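Local coordinates for protein lovastatin nonaketide synthase, polyketide synthase component (PDB 7CPX) that builds the lovastatin polyketide backbone together with its partner LovC, extending, methylating and reducing chains made from nine malonyl-CoA to give carrier-bound dihydromonacolin L, at residues G561-Q566 with I846-H851; E590-L595 with T607-F612; Q596-K601 with A674-Y679; A723-D728 with V826-A831; P769-Y774 with Y817-L822. The protein carries 2 engineered substitutions. One frame throughout, in Å; residues are numbered along the deposited sequence.

Contact 1: G561-Q566 with I846-H851; sequences GIFTGQ and IEVGCH
Phe563 and Val848 project side by side from neighbouring parallel strands, pointing the same way. CB of Val848 sits over one face of the Phe563 ring, displaced toward the rim, and the closest apolar approach is Phe563 CE2 to Val848 CG1 at 4.1 Å. Gly561, on the same face, has no side chain where ring atom CE1 lies, so glycine suits the place. Beyond the strand, the Thr564 side chain crosses that of Glu847, which projects from the opposite face to Val848, at about a right angle, with Thr564 CG2 3.3 Å from Glu847 CG; the Glu847 carboxylate is held by Leu854 N. Thr564 OG1 stands between the backbone N and the carbonyl carbon (chi1 60°), where it accepts a nearly straight bond from Cys850 N at 2.9 Å. The same hydroxyl gives a weak bond to Val848 O, which also receives Thr564 N at 3.2 Å. Gly849 lies against OG1 at a positive phi, where a side chain would run into that hydroxyl. Earlier in both strands, Ile562 N bonds Ile846 O at 2.9 Å. These are central strands of the parallel sheet of an acyltransferase α/β domain; beyond them Gln566 OE1 is bonded by Gln628 NE2 and weakly by Ser656 OG of the probable nucleophile elbow.

Contact 2: E590-L595 with T607-F612; sequences ELDDSL and TLLDQF
Asp592 and Asp610 share one cation: NH2 of Arg589, one turn before Asp592 on helix 582-596, forms salt bridges with OD2 of Asp592 and OD1 of Asp610. The two carboxylates reach toward each other tip to tip, Asp592 OD2 lying 4.1 Å from Asp610 OD2, with their planes turned 54° apart. CG of Asp592 is anti to its carbonyl carbon (chi1 -66°), and the carboxylate beyond it reaches the loop. The other oxygen, OD1, faces hydrocarbon, namely CD1 of Leu609 and CG2 of Thr607. Leu609 and Asp592 slide past each other in opposite directions, and the same CD1 packs 3.7 Å from CB of Leu591, an apolar residue suited to the buried side of the helix. A turn further on, Leu595 meets Thr607 obliquely, with its CD2 3.4 Å from Thr607 OG1. Threonine fits here because its methyl and hydroxyl face two different helix residues. No hydrogen bond joins the two segments directly. The link between helix 582-596 and the loop before helix 624-644 therefore combines leucine packing with a charge-mediated bridge, in which the shared guanidinium probably offsets the repulsion between the two neighbouring carboxylates.

Contact 3: Q596-K601 with A674-Y679; sequences QSLPEK and AIRIAY
Ser597 and Leu598 press on Arg676 where the loop following helix 582-596 lies against helix 671-682, a helix-to-loop packing at the periphery of the malonyl-CoA:ACP transacylase domain. Ser597 comes first. Its carbonyl oxygen lies over one face of the Arg676 guanidinium, 2.9 Å from CZ, and the N-H groups do not point at it well enough for a hydrogen bond. The carbonyl dipole over the flat cation is probably favourable electrostatically. CB of Ser597 adds a looser touch, 3.8 Å from Arg676 NH1, while its hydroxyl turns back to the backbone O of Asp593 in the preceding helix. The arginine reaches this far because CG is anti to its backbone N (chi1 -170°) and the chain stays extended to NE. Leu598 follows, its side chain sliding past that of Arg676 in the opposite direction. CD2 of the leucine packs against the aliphatic CG of the arginine, so the long side chain offers hydrocarbon near the helix and charge at its end. The Leu598 and Tyr679 side chains cross at about a right angle, with Leu598 CD1 3.8 Å from Tyr679 CB; the tyrosine ring itself leads on toward Leu609. Pro599 closes the contact from the guanidinium's edge, near its plane, with CD 4.4 Å from Arg676 NH2.

Contact 4: A723-D728 with V826-A831; sequences ASNSPD and VLFSHA
The N-terminal turn of helix 828-838, with Leu827 at the N-cap position, meets the 723-728 loop of the LovC-binding region through backbone bonds from Ser724 to Val826 and Ser829. Ser829 N, one of the amides at the helix start that have no carbonyl of a preceding turn to bond, donates to Ser724 O at 2.6 Å. Just before the helix the direction reverses, and Ser724 N donates to Val826 O at 2.8 Å. Ser724 thus uses both its backbone N and O across the contact, and the two runs head the same way, 20° apart. Alanine and serine suit this close approach. Ala723 CB packs on Val826 CB at 3.7 Å, and Ser829 turns OG anti to its backbone N (chi1 -176°), which sets the oxygen beside Pro727 CD at 3.3 Å. Phe828 points toward the loop and presents its ring edge to Asn725, with Phe828 CD2 3.1 Å from Asn725 O. The ring also packs on Val652 of the central sheet, so an aromatic suits the join between loop, helix and sheet. Because the carbonyl of Ser724 faces the positive end of the helix dipole, the attraction probably adds to the hydrogen bond, fixing this part of the LovC-binding region to the acyltransferase core chiefly by main-chain chemistry.

Contact 5: P769-Y774 with Y817-L822; sequences PCADPY and YWKDNL
Asp772 and Lys819 supply the ionic part of the contact. Lys819 NZ donates to Asp772 OD1 at 3.0 Å in a salt bridge, meeting the oxygen nearly along its C-O direction. The lysine gets there with CG anti to its backbone N (chi1 169°) and a fully extended chain beyond; a long, flexible cation suits the task of spanning from one helix to an acid whose CB points away from it. A second polar link is weaker: Tyr774 OH donates a weak hydrogen bond to Trp818 O at 3.3 Å. That carbonyl lies at the ring edge of Tyr774, near the ring plane. The tyrosine therefore works with hydroxyl and rim toward the second helix, and its ring also makes a cation-pi contact with Arg681. The apolar contacts fill in between. Ala771, small enough to let the backbones approach, sets CB 4.1 Å from Lys819 CG, so the lysine's hydrocarbon stem packs as well as bridges. Tyr774 and Trp818 cross obliquely, with Tyr774 CZ 4.3 Å from Trp818 CB, and the indole continues toward Ile660 and Ile677. This is helix-to-helix packing, joining helices 768-780 and 815-820 within the acyltransferase domain, beside helix 657-665, which follows the probable nucleophile elbow.

In the fold
Starting at strand 558-563, contact 1 opens the largest loop, and the other four contacts all lie within the span it closes at strand 844-848. Contact 2 shuts a short loop behind helix 582-596. Contact 3 begins between its two halves and closes at helix 671-682, so these two cross; they also touch, Ser594 packing on Ile675. Contact 4 then opens at 723-728 and encloses contact 5, which joins helices 768-780 and 815-820 before contact 4 closes on helix 828-838. Ile677 of helix 671-682 packs on Tyr774 and Trp818, linking contacts 3 and 5, while Ile562 meets Phe828, linking contacts 1 and 4. Sheet and surrounding helices are thereby tied into one domain.

Contact 1: G561-Q566 with I846-H851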
# COMPACT_ATOMS: atom_id res chain seq x y z
N GLY A 561 67.09 -34.79 14.66
CA GLY A 561 67.93 -35.21 13.56
C GLY A 561 68.32 -36.67 13.65
O GLY A 561 69.19 -37.04 14.44
N ILE A 562 67.69 -37.51 12.84
CA ILE A 562 67.99 -38.93 12.77
C ILE A 562 68.94 -39.14 11.61
O ILE A 562 68.59 -38.88 10.46
CB ILE A 562 66.71 -39.77 12.61
CG1 ILE A 562 65.83 -39.61 13.85
CG2 ILE A 562 67.06 -41.23 12.35
CD1 ILE A 562 64.56 -38.83 13.59
N PHE A 563 70.14 -39.63 11.89
CA PHE A 563 71.23 -39.63 10.92
C PHE A 563 71.40 -41.02 10.33
O PHE A 563 71.59 -42.00 11.06
CB PHE A 563 72.52 -39.14 11.58
CG PHE A 563 72.51 -37.67 11.85
CD1 PHE A 563 71.74 -37.14 12.87
CD2 PHE A 563 73.27 -36.80 11.08
CE1 PHE A 563 71.72 -35.79 13.13
CE2 PHE A 563 73.26 -35.44 11.33
CZ PHE A 563 72.48 -34.94 12.36
N THR A 564 71.34 -41.10 9.00
CA THR A 564 71.45 -42.38 8.30
C THR A 564 72.90 -42.85 8.28
O THR A 564 73.84 -42.05 8.32
CB THR A 564 70.93 -42.25 6.87
OG1 THR A 564 71.69 -41.27 6.17
CG2 THR A 564 69.46 -41.86 6.88
N GLY A 565 73.08 -44.17 8.21
CA GLY A 565 74.39 -44.77 8.27
C GLY A 565 74.79 -45.54 7.03
O GLY A 565 74.10 -45.49 6.01
N GLN A 566 75.90 -46.27 7.12
CA GLN A 566 76.37 -47.06 5.99
C GLN A 566 75.38 -48.18 5.68
O GLN A 566 74.66 -48.67 6.56
CB GLN A 566 77.75 -47.65 6.29
CG GLN A 566 78.34 -48.45 5.14
CD GLN A 566 79.75 -48.94 5.44
OE1 GLN A 566 80.32 -48.63 6.48
NE2 GLN A 566 80.31 -49.71 4.52
N ILE A 846 63.59 -35.34 11.23
CA ILE A 846 64.14 -35.34 9.88
C ILE A 846 65.20 -36.43 9.80
O ILE A 846 66.13 -36.46 10.61
CB ILE A 846 64.74 -33.98 9.50
CG1 ILE A 846 63.62 -32.96 9.27
CG2 ILE A 846 65.61 -34.10 8.26
CD1 ILE A 846 64.10 -31.53 9.22
N GLU A 847 65.06 -37.31 8.81
CA GLU A 847 66.06 -38.34 8.52
C GLU A 847 67.13 -37.70 7.64
O GLU A 847 67.09 -37.76 6.42
CB GLU A 847 65.42 -39.54 7.83
CG GLU A 847 66.41 -40.65 7.50
CD GLU A 847 65.73 -41.91 7.01
OE1 GLU A 847 64.49 -42.01 7.15
OE2 GLU A 847 66.43 -42.80 6.49
N VAL A 848 68.11 -37.08 8.30
CA VAL A 848 69.20 -36.43 7.58
C VAL A 848 69.97 -37.50 6.81
O VAL A 848 70.47 -38.47 7.40
CB VAL A 848 70.12 -35.68 8.55
CG1 VAL A 848 71.17 -34.90 7.79
CG2 VAL A 848 69.31 -34.76 9.46
N GLY A 849 70.06 -37.32 5.51
CA GLY A 849 70.83 -38.22 4.67
C GLY A 849 69.93 -39.11 3.82
O GLY A 849 69.04 -38.63 3.12
N CYS A 850 70.16 -40.42 3.89
CA CYS A 850 69.63 -41.37 2.91
C CYS A 850 68.30 -41.95 3.39
O CYS A 850 68.20 -43.04 3.95
CB CYS A 850 70.66 -42.46 2.64
SG CYS A 850 72.33 -41.80 2.46
N HIS A 851 67.25 -41.16 3.16
CA HIS A 851 65.89 -41.64 3.34
C HIS A 851 65.60 -42.74 2.32
O HIS A 851 66.16 -42.73 1.21
CB HIS A 851 64.92 -40.47 3.16
CG HIS A 851 63.52 -40.74 3.63
ND1 HIS A 851 62.49 -41.01 2.77
CD2 HIS A 851 62.99 -40.76 4.88
CE1 HIS A 851 61.37 -41.19 3.46
NE2 HIS A 851 61.65 -41.05 4.74

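Contact 2: E590-L595 with T607-F612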
# COMPACT_ATOMS: atom_id res chain seq x y z
N GLU A 590 85.50 -27.34 1.55
CA GLU A 590 85.91 -27.48 2.94
C GLU A 590 86.11 -28.94 3.31
O GLU A 590 87.05 -29.30 4.02
CB GLU A 590 84.87 -26.83 3.86
CG GLU A 590 84.75 -25.32 3.70
CD GLU A 590 86.01 -24.59 4.14
OE1 GLU A 590 86.90 -25.24 4.72
OE2 GLU A 590 86.09 -23.37 3.91
N LEU A 591 85.21 -29.81 2.83
CA LEU A 591 85.36 -31.24 3.09
C LEU A 591 86.63 -31.78 2.46
O LEU A 591 87.32 -32.63 3.05
CB LEU A 591 84.14 -32.00 2.57
CG LEU A 591 82.77 -31.65 3.15
CD1 LEU A 591 81.73 -32.65 2.69
CD2 LEU A 591 82.79 -31.56 4.67
N ASP A 592 86.96 -31.32 1.25
CA ASP A 592 88.21 -31.73 0.61
C ASP A 592 89.42 -31.27 1.41
O ASP A 592 90.39 -32.01 1.56
CB ASP A 592 88.27 -31.17 -0.81
CG ASP A 592 87.21 -31.75 -1.72
OD1 ASP A 592 86.97 -32.97 -1.65
OD2 ASP A 592 86.62 -30.99 -2.51
N ASP A 593 89.37 -30.04 1.93
CA ASP A 593 90.46 -29.55 2.77
C ASP A 593 90.62 -30.41 4.01
O ASP A 593 91.74 -30.74 4.42
CB ASP A 593 90.21 -28.09 3.15
CG ASP A 593 90.13 -27.18 1.95
OD1 ASP A 593 90.78 -27.47 0.93
OD2 ASP A 593 89.41 -26.16 2.03
N SER A 594 89.50 -30.79 4.63
CA SER A 594 89.55 -31.69 5.78
C SER A 594 90.14 -33.04 5.39
O SER A 594 90.92 -33.63 6.14
CB SER A 594 88.16 -31.86 6.38
OG SER A 594 87.55 -30.60 6.62
N LEU A 595 89.76 -33.54 4.22
CA LEU A 595 90.28 -34.81 3.73
C LEU A 595 91.80 -34.75 3.57
O LEU A 595 92.52 -35.68 3.95
CB LEU A 595 89.61 -35.17 2.40
CG LEU A 595 90.28 -36.21 1.51
CD1 LEU A 595 90.34 -37.55 2.20
CD2 LEU A 595 89.54 -36.32 0.19
N THR A 607 89.04 -38.93 -3.29
CA THR A 607 87.94 -37.98 -3.16
C THR A 607 86.72 -38.51 -3.89
O THR A 607 86.64 -38.47 -5.12
CB THR A 607 88.35 -36.62 -3.71
OG1 THR A 607 89.62 -36.24 -3.16
CG2 THR A 607 87.31 -35.57 -3.37
N LEU A 608 85.75 -39.02 -3.13
CA LEU A 608 84.45 -39.34 -3.70
C LEU A 608 83.72 -38.08 -4.15
O LEU A 608 82.91 -38.12 -5.07
CB LEU A 608 83.60 -40.10 -2.68
CG LEU A 608 83.29 -39.30 -1.41
CD1 LEU A 608 81.93 -38.63 -1.49
CD2 LEU A 608 83.38 -40.20 -0.19
N LEU A 609 84.01 -36.95 -3.49
CA LEU A 609 83.35 -35.69 -3.83
C LEU A 609 83.61 -35.27 -5.27
O LEU A 609 82.82 -34.50 -5.82
CB LEU A 609 83.82 -34.60 -2.87
CG LEU A 609 83.59 -34.90 -1.38
CD1 LEU A 609 84.47 -34.03 -0.50
CD2 LEU A 609 82.13 -34.72 -1.02
N ASP A 610 84.69 -35.76 -5.88
CA ASP A 610 85.02 -35.44 -7.26
C ASP A 610 85.13 -36.69 -8.13
O ASP A 610 85.54 -36.58 -9.29
CB ASP A 610 86.33 -34.65 -7.32
CG ASP A 610 86.28 -33.38 -6.49
OD1 ASP A 610 85.18 -32.81 -6.33
OD2 ASP A 610 87.34 -32.95 -6.00
N GLN A 611 84.78 -37.86 -7.60
CA GLN A 611 84.92 -39.11 -8.35
C GLN A 611 83.61 -39.88 -8.40
O GLN A 611 83.29 -40.51 -9.41
CB GLN A 611 86.02 -39.98 -7.72
CG GLN A 611 87.41 -39.37 -7.80
CD GLN A 611 88.44 -40.16 -7.03
OE1 GLN A 611 88.12 -41.20 -6.44
NE2 GLN A 611 89.67 -39.68 -7.01
N PHE A 612 82.83 -39.83 -7.32
CA PHE A 612 81.57 -40.55 -7.23
C PHE A 612 80.35 -39.64 -7.15
O PHE A 612 79.29 -40.03 -7.64
CB PHE A 612 81.57 -41.49 -6.01
CG PHE A 612 82.52 -42.65 -6.15
CD1 PHE A 612 82.12 -43.82 -6.76
CD2 PHE A 612 83.82 -42.56 -5.67
CE1 PHE A 612 82.98 -44.89 -6.89
CE2 PHE A 612 84.69 -43.62 -5.80
CZ PHE A 612 84.27 -44.79 -6.41

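Contact 3: Q596-K601 with A674-Y679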
# COMPACT_ATOMS: atom_id res chain seq x y z
N GLN A 596 92.30 -33.64 3.01
CA GLN A 596 93.74 -33.47 2.85
C GLN A 596 94.45 -33.23 4.17
O GLN A 596 95.69 -33.24 4.19
CB GLN A 596 94.01 -32.32 1.88
CG GLN A 596 93.45 -32.52 0.49
CD GLN A 596 94.08 -33.70 -0.24
OE1 GLN A 596 95.07 -34.26 0.22
NE2 GLN A 596 93.51 -34.07 -1.38
N SER A 597 93.72 -33.00 5.25
CA SER A 597 94.31 -32.85 6.58
C SER A 597 94.54 -34.18 7.28
O SER A 597 94.99 -34.18 8.43
CB SER A 597 93.43 -31.95 7.44
OG SER A 597 93.47 -30.60 6.99
N LEU A 598 94.24 -35.30 6.63
CA LEU A 598 94.41 -36.60 7.25
C LEU A 598 95.89 -36.90 7.45
O LEU A 598 96.76 -36.27 6.84
CB LEU A 598 93.79 -37.69 6.37
CG LEU A 598 92.27 -37.80 6.38
CD1 LEU A 598 91.80 -38.73 5.27
CD2 LEU A 598 91.78 -38.31 7.73
N PRO A 599 96.21 -37.84 8.34
CA PRO A 599 97.60 -38.30 8.44
C PRO A 599 98.09 -38.87 7.11
O PRO A 599 97.33 -39.48 6.36
CB PRO A 599 97.54 -39.39 9.53
CG PRO A 599 96.33 -39.05 10.32
CD PRO A 599 95.35 -38.47 9.35
N GLU A 600 99.38 -38.66 6.84
CA GLU A 600 99.92 -39.00 5.53
C GLU A 600 99.67 -40.47 5.18
O GLU A 600 99.54 -40.81 4.00
CB GLU A 600 101.42 -38.70 5.48
CG GLU A 600 101.75 -37.22 5.37
CD GLU A 600 101.43 -36.44 6.63
OE1 GLU A 600 101.05 -37.08 7.64
OE2 GLU A 600 101.56 -35.20 6.62
N LYS A 601 99.59 -41.34 6.19
CA LYS A 601 99.27 -42.74 5.92
C LYS A 601 97.89 -42.88 5.28
O LYS A 601 97.70 -43.73 4.41
CB LYS A 601 99.34 -43.55 7.21
CG LYS A 601 100.73 -43.69 7.79
CD LYS A 601 100.74 -44.59 9.01
CE LYS A 601 102.14 -44.75 9.57
NZ LYS A 601 102.16 -45.64 10.77
N ALA A 674 84.41 -34.12 11.46
CA ALA A 674 83.50 -35.22 11.17
C ALA A 674 83.84 -35.89 9.85
O ALA A 674 83.97 -37.11 9.77
CB ALA A 674 82.06 -34.71 11.17
N ILE A 675 84.00 -35.09 8.79
CA ILE A 675 84.29 -35.66 7.48
C ILE A 675 85.67 -36.31 7.48
O ILE A 675 85.89 -37.36 6.86
CB ILE A 675 84.17 -34.59 6.38
CG1 ILE A 675 84.37 -35.22 5.00
CG2 ILE A 675 85.19 -33.48 6.60
CD1 ILE A 675 83.39 -36.32 4.66
N ARG A 676 86.63 -35.70 8.19
CA ARG A 676 87.97 -36.28 8.28
C ARG A 676 87.93 -37.63 8.97
O ARG A 676 88.58 -38.59 8.53
CB ARG A 676 88.87 -35.30 9.03
CG ARG A 676 90.34 -35.63 9.02
CD ARG A 676 91.13 -34.49 9.65
NE ARG A 676 92.44 -34.89 10.14
CZ ARG A 676 93.26 -34.09 10.81
NH1 ARG A 676 92.94 -32.83 11.07
NH2 ARG A 676 94.43 -34.56 11.22
N ILE A 677 87.16 -37.75 10.06
CA ILE A 677 87.04 -39.02 10.76
C ILE A 677 86.33 -40.04 9.89
O ILE A 677 86.67 -41.23 9.92
CB ILE A 677 86.30 -38.81 12.10
CG1 ILE A 677 87.18 -38.01 13.07
CG2 ILE A 677 85.92 -40.16 12.70
CD1 ILE A 677 86.45 -37.49 14.29
N ALA A 678 85.33 -39.61 9.12
CA ALA A 678 84.65 -40.54 8.23
C ALA A 678 85.61 -41.10 7.18
O ALA A 678 85.64 -42.30 6.92
CB ALA A 678 83.46 -39.85 7.56
N TYR A 679 86.42 -40.22 6.58
CA TYR A 679 87.40 -40.68 5.61
C TYR A 679 88.42 -41.61 6.26
O TYR A 679 88.80 -42.63 5.67
CB TYR A 679 88.10 -39.49 4.95
CG TYR A 679 87.35 -38.90 3.78
CD1 TYR A 679 87.23 -39.60 2.59
CD2 TYR A 679 86.78 -37.64 3.86
CE1 TYR A 679 86.55 -39.06 1.51
CE2 TYR A 679 86.10 -37.09 2.79
CZ TYR A 679 85.99 -37.80 1.62
OH TYR A 679 85.32 -37.27 0.54

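Contact 4: A723-D728 with V826-A831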
# COMPACT_ATOMS: atom_id res chain seq x y z
N ALA A 723 71.99 -53.41 14.74
CA ALA A 723 71.51 -52.25 15.48
C ALA A 723 70.04 -52.42 15.86
O ALA A 723 69.28 -53.07 15.16
CB ALA A 723 71.69 -50.99 14.65
N SER A 724 69.66 -51.83 17.00
CA SER A 724 68.29 -51.88 17.49
C SER A 724 67.59 -50.60 17.05
O SER A 724 67.52 -49.62 17.79
CB SER A 724 68.26 -52.05 19.01
OG SER A 724 66.93 -52.14 19.48
N ASN A 725 67.07 -50.62 15.82
CA ASN A 725 66.42 -49.43 15.28
C ASN A 725 65.13 -49.10 16.01
O ASN A 725 64.79 -47.92 16.17
CB ASN A 725 66.15 -49.62 13.79
CG ASN A 725 67.41 -49.93 13.00
OD1 ASN A 725 68.47 -49.36 13.25
ND2 ASN A 725 67.29 -50.84 12.04
N SER A 726 64.41 -50.12 16.47
CA SER A 726 63.14 -49.92 17.16
C SER A 726 62.89 -51.13 18.03
O SER A 726 63.58 -52.15 17.92
CB SER A 726 61.99 -49.71 16.16
OG SER A 726 61.69 -50.91 15.47
N PRO A 727 61.90 -51.06 18.93
CA PRO A 727 61.59 -52.24 19.76
C PRO A 727 61.25 -53.47 18.94
O PRO A 727 61.54 -54.59 19.37
CB PRO A 727 60.40 -51.77 20.60
CG PRO A 727 60.51 -50.28 20.63
CD PRO A 727 61.07 -49.90 19.30
N ASP A 728 60.66 -53.29 17.76
CA ASP A 728 60.29 -54.39 16.89
C ASP A 728 61.29 -54.61 15.75
O ASP A 728 61.09 -55.53 14.95
CB ASP A 728 58.90 -54.16 16.30
CG ASP A 728 57.83 -54.00 17.37
OD1 ASP A 728 57.98 -54.62 18.45
OD2 ASP A 728 56.85 -53.27 17.13
N VAL A 826 74.64 -50.72 18.19
CA VAL A 826 73.96 -49.43 18.16
C VAL A 826 72.56 -49.62 18.72
O VAL A 826 71.75 -50.37 18.16
CB VAL A 826 73.91 -48.84 16.74
CG1 VAL A 826 73.30 -47.45 16.76
CG2 VAL A 826 75.31 -48.81 16.13
N LEU A 827 72.26 -48.93 19.82
CA LEU A 827 70.92 -48.90 20.39
C LEU A 827 70.18 -47.64 19.93
O LEU A 827 69.85 -46.75 20.71
CB LEU A 827 70.98 -48.97 21.92
CG LEU A 827 71.33 -50.34 22.51
CD1 LEU A 827 72.78 -50.72 22.21
CD2 LEU A 827 71.07 -50.36 24.01
N PHE A 828 69.93 -47.59 18.62
CA PHE A 828 69.27 -46.44 18.03
C PHE A 828 67.89 -46.21 18.66
O PHE A 828 67.49 -45.07 18.90
CB PHE A 828 69.15 -46.62 16.52
CG PHE A 828 68.33 -45.57 15.84
CD1 PHE A 828 68.87 -44.33 15.55
CD2 PHE A 828 67.01 -45.82 15.49
CE1 PHE A 828 68.12 -43.36 14.92
CE2 PHE A 828 66.25 -44.85 14.86
CZ PHE A 828 66.81 -43.62 14.58
N SER A 829 67.16 -47.29 18.92
CA SER A 829 65.85 -47.16 19.54
C SER A 829 65.95 -46.50 20.91
O SER A 829 65.14 -45.64 21.26
CB SER A 829 65.19 -48.53 19.66
OG SER A 829 63.87 -48.42 20.16
N HIS A 830 66.95 -46.90 21.71
CA HIS A 830 67.10 -46.32 23.04
C HIS A 830 67.44 -44.83 22.95
O HIS A 830 66.92 -44.03 23.73
CB HIS A 830 68.18 -47.07 23.81
CG HIS A 830 68.24 -46.71 25.27
ND1 HIS A 830 67.12 -46.63 26.06
CD2 HIS A 830 69.29 -46.41 26.07
CE1 HIS A 830 67.47 -46.29 27.29
NE2 HIS A 830 68.78 -46.15 27.32
N ALA A 831 68.31 -44.45 22.01
CA ALA A 831 68.65 -43.05 21.86
C ALA A 831 67.44 -42.23 21.42
O ALA A 831 67.23 -41.11 21.90
CB ALA A 831 69.80 -42.89 20.85

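Contact 5: P769-Y774 with Y817-L822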
# COMPACT_ATOMS: atom_id res chain seq x y z
N PRO A 769 89.34 -55.59 13.94
CA PRO A 769 90.79 -55.34 13.90
C PRO A 769 91.15 -54.00 13.27
O PRO A 769 91.95 -53.25 13.85
CB PRO A 769 91.33 -56.52 13.09
CG PRO A 769 90.18 -57.00 12.29
CD PRO A 769 88.96 -56.76 13.13
N CYS A 770 90.58 -53.68 12.11
CA CYS A 770 90.87 -52.40 11.46
C CYS A 770 90.50 -51.22 12.34
O CYS A 770 91.06 -50.13 12.16
CB CYS A 770 90.14 -52.31 10.13
SG CYS A 770 90.58 -53.60 8.94
N ALA A 771 89.58 -51.40 13.29
CA ALA A 771 89.23 -50.32 14.20
C ALA A 771 90.41 -49.93 15.09
O ALA A 771 90.52 -48.76 15.48
CB ALA A 771 88.04 -50.72 15.06
N ASP A 772 91.29 -50.88 15.41
CA ASP A 772 92.42 -50.57 16.28
C ASP A 772 93.34 -49.52 15.67
O ASP A 772 93.46 -48.43 16.26
CB ASP A 772 93.18 -51.87 16.61
CG ASP A 772 92.37 -52.80 17.49
OD1 ASP A 772 91.55 -52.30 18.29
OD2 ASP A 772 92.57 -54.03 17.40
N PRO A 773 94.00 -49.75 14.54
CA PRO A 773 94.84 -48.69 13.97
C PRO A 773 94.06 -47.42 13.66
O PRO A 773 94.57 -46.31 13.89
CB PRO A 773 95.41 -49.33 12.70
CG PRO A 773 94.43 -50.38 12.33
CD PRO A 773 93.89 -50.91 13.63
N TYR A 774 92.83 -47.56 13.16
CA TYR A 774 92.02 -46.38 12.86
C TYR A 774 91.91 -45.48 14.08
O TYR A 774 92.22 -44.28 14.01
CB TYR A 774 90.64 -46.82 12.37
CG TYR A 774 89.51 -45.89 12.77
CD1 TYR A 774 89.34 -44.67 12.14
CD2 TYR A 774 88.62 -46.24 13.77
CE1 TYR A 774 88.31 -43.82 12.49
CE2 TYR A 774 87.59 -45.40 14.14
CZ TYR A 774 87.44 -44.19 13.49
OH TYR A 774 86.41 -43.35 13.85
N TYR A 817 84.99 -43.64 21.59
CA TYR A 817 83.63 -43.52 21.08
C TYR A 817 83.59 -43.66 19.57
O TYR A 817 82.71 -44.35 19.02
CB TYR A 817 83.04 -42.17 21.51
CG TYR A 817 81.63 -41.95 21.02
CD1 TYR A 817 80.63 -42.88 21.29
CD2 TYR A 817 81.29 -40.81 20.30
CE1 TYR A 817 79.34 -42.68 20.85
CE2 TYR A 817 80.00 -40.60 19.86
CZ TYR A 817 79.03 -41.54 20.13
OH TYR A 817 77.74 -41.34 19.69
N TRP A 818 84.53 -43.03 18.86
CA TRP A 818 84.58 -43.18 17.41
C TRP A 818 84.91 -44.61 17.02
O TRP A 818 84.51 -45.07 15.94
CB TRP A 818 85.60 -42.21 16.82
CG TRP A 818 85.38 -40.79 17.25
CD1 TRP A 818 85.93 -40.16 18.32
CD2 TRP A 818 84.54 -39.82 16.61
NE1 TRP A 818 85.49 -38.86 18.39
CE2 TRP A 818 84.63 -38.62 17.35
CE3 TRP A 818 83.71 -39.85 15.48
CZ2 TRP A 818 83.94 -37.47 17.00
CZ3 TRP A 818 83.02 -38.70 15.13
CH2 TRP A 818 83.14 -37.53 15.89
N LYS A 819 85.65 -45.33 17.87
CA LYS A 819 85.87 -46.76 17.62
C LYS A 819 84.59 -47.56 17.83
O LYS A 819 84.23 -48.41 17.01
CB LYS A 819 86.98 -47.27 18.53
CG LYS A 819 87.13 -48.78 18.55
CD LYS A 819 88.36 -49.21 19.34
CE LYS A 819 88.42 -50.72 19.49
NZ LYS A 819 89.63 -51.16 20.23
N ASP A 820 83.88 -47.30 18.93
CA ASP A 820 82.61 -47.96 19.18
C ASP A 820 81.60 -47.67 18.08
O ASP A 820 80.66 -48.45 17.89
CB ASP A 820 82.04 -47.50 20.53
CG ASP A 820 82.95 -47.84 21.69
OD1 ASP A 820 84.02 -48.45 21.45
OD2 ASP A 820 82.60 -47.50 22.84
N ASN A 821 81.78 -46.56 17.36
CA ASN A 821 80.88 -46.26 16.24
C ASN A 821 80.76 -47.45 15.30
O ASN A 821 79.67 -47.74 14.79
CB ASN A 821 81.39 -45.03 15.49
CG ASN A 821 80.50 -44.66 14.32
OD1 ASN A 821 79.31 -44.96 14.31
ND2 ASN A 821 81.09 -44.02 13.31
N LEU A 822 81.87 -48.14 15.05
CA LEU A 822 81.88 -49.33 14.21
C LEU A 822 82.03 -50.63 15.00
O LEU A 822 81.81 -51.70 14.43
CB LEU A 822 83.00 -49.24 13.17
CG LEU A 822 82.76 -48.36 11.95
CD1 LEU A 822 81.64 -48.91 11.08
CD2 LEU A 822 82.46 -46.92 12.35